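Local atomic coordinates of alpha-L-rhamnosidase (Aspergillus terreus, PDB entry 6GSZ), a protein that probably hydrolyses terminal non-reducing alpha-L-rhamnose residues from alpha-L-rhamnosides, as a calcium-binding glycoside hydrolase. Residues Pro662-Leu667 with Leu706-Glu711. Numbering follows the deposited sequence.
Sequences PLYFDL and LSKYGE. With CA (calcium ion), chain Q; MAN (alpha-D-mannopyranose), chain C.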
loop_
_atom_site.group_PDB
_atom_site.type_symbol
_atom_site.label_atom_id
_atom_site.label_comp_id
_atom_site.label_asym_id
_atom_site.label_seq_id
_atom_site.Cartn_x
_atom_site.Cartn_y
_atom_site.Cartn_z
ATOM N N PRO A 662 20.488 13.652 -14.113
ATOM C CA PRO A 662 21.769 14.141 -13.617
ATOM C C PRO A 662 21.662 15.416 -12.755
ATOM O O PRO A 662 22.493 15.607 -11.900
ATOM C CB PRO A 662 22.579 14.340 -14.902
ATOM C CG PRO A 662 21.522 14.609 -15.948
ATOM C CD PRO A 662 20.406 13.659 -15.590
ATOM N N LEU A 663 20.619 16.226 -12.942
ATOM C CA LEU A 663 20.395 17.358 -12.069
ATOM C C LEU A 663 20.013 16.894 -10.664
ATOM O O LEU A 663 20.585 17.344 -9.671
ATOM C CB LEU A 663 19.325 18.276 -12.657
ATOM C CG LEU A 663 19.787 19.106 -13.860
ATOM C CD1 LEU A 663 18.593 19.782 -14.526
ATOM C CD2 LEU A 663 20.824 20.132 -13.440
ATOM N N TYR A 664 19.053 15.977 -10.547
ATOM C CA TYR A 664 18.602 15.575 -9.213
ATOM C C TYR A 664 19.682 14.749 -8.499
ATOM O O TYR A 664 19.824 14.819 -7.256
ATOM C CB TYR A 664 17.309 14.760 -9.306
ATOM C CG TYR A 664 16.599 14.665 -7.993
ATOM C CD1 TYR A 664 15.982 15.770 -7.454
ATOM C CD2 TYR A 664 16.620 13.494 -7.255
ATOM C CE1 TYR A 664 15.381 15.714 -6.210
ATOM C CE2 TYR A 664 16.023 13.417 -6.010
ATOM C CZ TYR A 664 15.380 14.534 -5.499
ATOM O OH TYR A 664 14.802 14.532 -4.275
ATOM N N PHE A 665 20.418 13.931 -9.274
ATOM C CA PHE A 665 21.423 13.034 -8.728
ATOM C C PHE A 665 22.814 13.690 -8.606
ATOM O O PHE A 665 23.761 13.040 -8.155
ATOM C CB PHE A 665 21.490 11.738 -9.544
ATOM C CG PHE A 665 20.221 10.898 -9.588
ATOM C CD1 PHE A 665 19.243 10.954 -8.608
ATOM C CD2 PHE A 665 20.026 10.054 -10.657
ATOM C CE1 PHE A 665 18.106 10.159 -8.683
ATOM C CE2 PHE A 665 18.887 9.277 -10.754
ATOM C CZ PHE A 665 17.934 9.341 -9.769
ATOM N N ASP A 666 22.919 14.963 -9.007
ATOM C CA ASP A 666 24.141 15.801 -8.825
ATOM C C ASP A 666 25.338 15.168 -9.559
ATOM O O ASP A 666 26.414 14.948 -8.994
ATOM C CB ASP A 666 24.433 16.050 -7.341
ATOM C CG ASP A 666 23.385 16.862 -6.615
ATOM O OD1 ASP A 666 23.007 17.937 -7.131
ATOM O OD2 ASP A 666 22.991 16.446 -5.509
ATOM N N LEU A 667 25.161 14.909 -10.862
ATOM C CA LEU A 667 26.152 14.177 -11.653
ATOM C C LEU A 667 26.962 15.079 -12.607
ATOM O O LEU A 667 27.822 14.569 -13.298
ATOM C CB LEU A 667 25.448 13.077 -12.470
ATOM C CG LEU A 667 24.692 12.051 -11.623
ATOM C CD1 LEU A 667 24.067 10.967 -12.485
ATOM C CD2 LEU A 667 25.606 11.427 -10.584
ATOM N N LEU A 706 13.149 20.674 -10.524
ATOM C CA LEU A 706 12.978 22.063 -10.899
ATOM C C LEU A 706 13.030 22.936 -9.649
ATOM O O LEU A 706 13.701 23.992 -9.638
ATOM C CB LEU A 706 11.672 22.245 -11.689
ATOM C CG LEU A 706 11.720 21.694 -13.108
ATOM C CD1 LEU A 706 10.312 21.515 -13.642
ATOM C CD2 LEU A 706 12.525 22.609 -14.013
ATOM N N SER A 707 12.375 22.538 -8.572
ATOM C CA SER A 707 12.394 23.318 -7.328
ATOM C C SER A 707 13.807 23.374 -6.731
ATOM O O SER A 707 14.207 24.409 -6.197
ATOM C CB SER A 707 11.403 22.762 -6.329
ATOM O OG SER A 707 10.078 22.925 -6.815
ATOM N N LYS A 708 14.598 22.308 -6.835
ATOM C CA LYS A 708 15.971 22.251 -6.322
ATOM C C LYS A 708 16.798 23.391 -6.938
ATOM O O LYS A 708 17.677 23.951 -6.255
ATOM C CB LYS A 708 16.590 20.893 -6.672
ATOM C CG LYS A 708 18.068 20.714 -6.344
ATOM C CD LYS A 708 18.533 19.303 -6.632
ATOM C CE LYS A 708 20.000 19.073 -6.324
ATOM N NZ LYS A 708 20.307 17.627 -6.288
ATOM N N TYR A 709 16.474 23.778 -8.180
ATOM C CA TYR A 709 17.209 24.820 -8.936
ATOM C C TYR A 709 16.445 26.136 -9.025
ATOM O O TYR A 709 16.796 27.025 -9.848
ATOM C CB TYR A 709 17.574 24.282 -10.320
ATOM C CG TYR A 709 18.846 23.516 -10.183
ATOM C CD1 TYR A 709 20.049 24.188 -10.098
ATOM C CD2 TYR A 709 18.831 22.158 -9.951
ATOM C CE1 TYR A 709 21.235 23.511 -9.887
ATOM C CE2 TYR A 709 20.002 21.462 -9.732
ATOM C CZ TYR A 709 21.207 22.142 -9.710
ATOM O OH TYR A 709 22.341 21.453 -9.468
ATOM N N GLY A 710 15.454 26.308 -8.140
ATOM C CA GLY A 710 14.740 27.586 -8.024
ATOM C C GLY A 710 13.744 27.836 -9.135
ATOM O O GLY A 710 13.325 28.988 -9.370
ATOM N N GLU A 711 13.321 26.746 -9.799
ATOM C CA GLU A 711 12.440 26.869 -10.950
ATOM C C GLU A 711 11.039 26.321 -10.641
ATOM O O GLU A 711 10.408 25.714 -11.522
ATOM C CB GLU A 711 13.067 26.172 -12.146
ATOM C CG GLU A 711 14.441 26.702 -12.511
ATOM C CD GLU A 711 14.476 28.047 -13.205
ATOM O OE1 GLU A 711 13.389 28.550 -13.605
ATOM O OE2 GLU A 711 15.610 28.567 -13.387
HETATM CA CA CA Q . 28.038 14.461 -7.398
HETATM C C1 MAN C . 28.223 18.292 -4.900
HETATM C C2 MAN C . 28.631 16.893 -5.411
HETATM C C3 MAN C . 29.528 17.142 -6.659
HETATM C C4 MAN C . 28.897 18.135 -7.665
HETATM C C5 MAN C . 28.475 19.434 -6.965
HETATM C C6 MAN C . 27.850 20.474 -7.907
HETATM O O2 MAN C . 27.510 15.928 -5.611
HETATM O O3 MAN C . 29.885 15.874 -7.271
HETATM O O4 MAN C . 29.805 18.541 -8.709
HETATM O O5 MAN C . 27.573 19.082 -5.918
HETATM O O6 MAN C . 26.840 19.897 -8.748
HETATM O O HOH W 1 22.757 18.991 -9.707
HETATM O O HOH W 2 18.673 16.242 -4.916
HETATM O O HOH W 3 26.160 13.393 -6.556
HETATM O O HOH W 4 28.834 13.711 -5.194
HETATM O O HOH W 5 29.093 12.738 -7.768
HETATM O O HOH W 6 29.091 15.306 -9.795
#
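Lys708 reaches across to the end of helix 656-664 and sets its ammonium group against Asp666. Its CG stands anti to the backbone N (chi1 174°), and the extended four-methylene chain carries the charge across to the other helix end. NZ forms a salt bridge with Asp666, 2.8 Å from OD1; OD2 also accepts, though both hydrogen bonds are weak in geometry. NZ further makes weak bonds to two carbonyls of the last helical turn, Tyr664 O at 3.0 Å and Leu663 O at 3.4 Å. A cation suits this place because it faces a carboxylate and helix-end carbonyls, where the helix dipole would probably also favour positive charge. The Asp666 and Lys708 side chains slant across each other.

Beside the lysine, Tyr709 leaves its backbone toward the same turn. In the conformer given, one of two deposited, its CE2 lies 4.0 Å from Leu663 CD2, an apolar touch, while its hydroxyl donates to water 1 at the ring edge. That water donates to Leu663 O and Asp666 OD1; tyrosine suits the place because its ring carbons meet the branched leucine while its hydroxyl reaches the water. Water 2 links Lys708 NZ to Tyr664 O and sits 3.5 Å above the centre of the Tyr664 ring, whose own hydroxyl bonds Arg479.

Asp666 has positive phi (61°) in the Schellman motif ending its helix. Its short side chain offers the carboxylate to NZ while its carbonyl O binds calcium at 2.3 Å; O2 and O3 of a glycan mannose and four waters, one donating to Phe665 O, also hold the ion. At the surface of the six-hairpin glycosidase domain, the contact joins the C-terminal ends of helices 656-664 and 699-708, with helix 671-687 packed against Tyr709 and helix 598-619 against Phe665.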